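Local coordinates for protein endoglucanase EG-II (Hypocrea jecorina, PDB 3QR3) that catalyses the internal hydrolysis of beta-1,4 linkages in cellulose, acting as a family 5 endoglucanase, at residues 220-225 with 259-264. Sequence-based numbering, arbitrary orientation.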
loop_
_atom_site.group_PDB
_atom_site.type_symbol
_atom_site.label_atom_id
_atom_site.label_comp_id
_atom_site.label_asym_id
_atom_site.label_seq_id
_atom_site.Cartn_x
_atom_site.Cartn_y
_atom_site.Cartn_z
ATOM N N LYS A 220 -0.269 -1.325 -10.270
ATOM C CA LYS A 220 -0.456 -1.182 -11.710
ATOM C C LYS A 220 -1.389 -0.028 -12.015
ATOM O O LYS A 220 -2.489 0.053 -11.465
ATOM C CB LYS A 220 -1.006 -2.473 -12.335
ATOM C CG LYS A 220 -0.750 -2.591 -13.841
ATOM C CD LYS A 220 0.754 -2.574 -14.164
ATOM C CE LYS A 220 1.014 -2.642 -15.665
ATOM N NZ LYS A 220 0.492 -1.441 -16.405
ATOM N N TYR A 221 -0.941 0.863 -12.893
ATOM C CA TYR A 221 -1.766 1.973 -13.346
ATOM C C TYR A 221 -2.270 1.733 -14.761
ATOM O O TYR A 221 -1.896 0.755 -15.415
ATOM C CB TYR A 221 -1.022 3.317 -13.196
ATOM C CG TYR A 221 -0.919 3.683 -11.740
ATOM C CD1 TYR A 221 -2.006 4.223 -11.067
ATOM C CD2 TYR A 221 0.231 3.420 -11.019
ATOM C CE1 TYR A 221 -1.936 4.530 -9.724
ATOM C CE2 TYR A 221 0.309 3.719 -9.676
ATOM C CZ TYR A 221 -0.776 4.270 -9.035
ATOM O OH TYR A 221 -0.710 4.570 -7.700
ATOM N N LEU A 222 -3.157 2.604 -15.217
ATOM C CA LEU A 222 -3.907 2.318 -16.432
ATOM C C LEU A 222 -3.641 3.332 -17.535
ATOM O O LEU A 222 -4.213 3.233 -18.617
ATOM C CB LEU A 222 -5.410 2.225 -16.135
ATOM C CG LEU A 222 -5.894 0.954 -15.411
ATOM C CD1 LEU A 222 -5.370 0.877 -13.971
ATOM C CD2 LEU A 222 -7.418 0.880 -15.424
ATOM N N ASP A 223 -2.767 4.295 -17.267
ATOM C CA ASP A 223 -2.416 5.270 -18.288
ATOM C C ASP A 223 -1.292 4.759 -19.189
ATOM O O ASP A 223 -0.708 3.703 -18.935
ATOM C CB ASP A 223 -2.111 6.653 -17.691
ATOM C CG ASP A 223 -1.010 6.626 -16.644
ATOM O OD1 ASP A 223 -0.608 5.524 -16.211
ATOM O OD2 ASP A 223 -0.546 7.727 -16.250
ATOM N N SER A 224 -1.006 5.514 -20.247
ATOM C CA SER A 224 -0.095 5.075 -21.308
ATOM C C SER A 224 1.314 4.662 -20.855
ATOM O O SER A 224 1.936 3.799 -21.480
ATOM C CB SER A 224 -0.009 6.147 -22.403
ATOM O OG SER A 224 0.342 7.407 -21.854
ATOM N N ASP A 225 1.823 5.267 -19.782
ATOM C CA ASP A 225 3.170 4.937 -19.305
ATOM C C ASP A 225 3.192 4.299 -17.911
ATOM O O ASP A 225 4.227 4.282 -17.247
ATOM C CB ASP A 225 4.056 6.181 -19.307
ATOM C CG ASP A 225 3.526 7.269 -18.399
ATOM O OD1 ASP A 225 2.428 7.084 -17.830
ATOM O OD2 ASP A 225 4.203 8.311 -18.260
ATOM N N THR A 259 -1.925 -3.175 -4.321
ATOM C CA THR A 259 -2.006 -2.132 -3.294
ATOM C C THR A 259 -2.036 -0.712 -3.840
ATOM O O THR A 259 -2.249 0.236 -3.084
ATOM C CB THR A 259 -0.853 -2.224 -2.295
ATOM O OG1 THR A 259 0.387 -2.292 -3.014
ATOM C CG2 THR A 259 -1.009 -3.457 -1.430
ATOM N N GLU A 260 -1.805 -0.559 -5.140
ATOM C CA GLU A 260 -2.016 0.737 -5.782
ATOM C C GLU A 260 -2.546 0.569 -7.192
ATOM O O GLU A 260 -1.953 -0.131 -8.015
ATOM C CB GLU A 260 -0.726 1.570 -5.829
ATOM C CG GLU A 260 -0.405 2.312 -4.542
ATOM C CD GLU A 260 0.730 3.312 -4.703
ATOM O OE1 GLU A 260 0.930 3.824 -5.831
ATOM O OE2 GLU A 260 1.415 3.598 -3.694
ATOM N N THR A 261 -3.671 1.211 -7.459
ATOM C CA THR A 261 -4.196 1.284 -8.806
ATOM C C THR A 261 -5.134 2.477 -8.832
ATOM O O THR A 261 -5.627 2.897 -7.788
ATOM C CB THR A 261 -4.901 -0.027 -9.238
ATOM O OG1 THR A 261 -5.188 0.025 -10.640
ATOM C CG2 THR A 261 -6.197 -0.265 -8.464
ATOM N N GLY A 262 -5.357 3.051 -10.003
ATOM C CA GLY A 262 -6.206 4.232 -10.070
ATOM C C GLY A 262 -6.270 4.830 -11.455
ATOM O O GLY A 262 -5.603 4.357 -12.366
ATOM N N GLY A 263 -7.087 5.867 -11.613
ATOM C CA GLY A 263 -7.161 6.587 -12.865
ATOM C C GLY A 263 -7.983 7.851 -12.719
ATOM O O GLY A 263 -8.520 8.140 -11.645
ATOM N N GLY A 264 -8.085 8.611 -13.801
ATOM C CA GLY A 264 -8.887 9.817 -13.777
ATOM C C GLY A 264 -10.356 9.506 -13.552
ATOM O O GLY A 264 -10.810 8.375 -13.754
HETATM O O HOH W 1 -3.921 5.087 -14.001
#
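The side chains of Tyr-221 and Glu-260 cross obliquely, ring and carboxylate planes 65° apart, and touch through the phenol OH and OE1. The phenol OH of Tyr-221 donates to Glu-260 OE1 at 2.6 Å, a short bond. OE1 lies at the ring edge, in its plane. The hydroxyl instead comes from above the carboxylate, 27° out of its plane. Glu-260 has CG anti to its carbonyl carbon and an extended chain, which carries the carboxylate to the phenol. Tyr-221 CD1 lies obliquely to the Gly-262 backbone, 3.7 Å from its N. Replacing Tyr-221 by a phenylalanine would probably loosen the carboxylate, because the hydroxyl that grips OE1 is lost.

The fold is a TIM barrel. Glu-260 stands near the C-terminal end of strand 256-261, the seventh, where family 5 enzymes carry their nucleophile; it is probably that residue. Its OE2 forms a salt bridge with Arg-61, so both oxygens are held. A sulfate, probably from the crystallisation liquor, has its nearest atom about 3 Å from the Tyr-221 side chain, as can happen in a pocket.

The backbones fix the pair. Lys-220 N donates to Glu-260 O at 3.1 Å, nearly along the C=O axis, extending the pairing of strands 214-219 and 256-261. Thr-261 OG1 lies 2.8 Å from Lys-220 O, with Gln-276 OE1 also near its proton. Leu-222 CD1 packs against that OG1 at 3.4 Å. Farther along, one water accepts from Leu-222 N and donates to Gly-262 O.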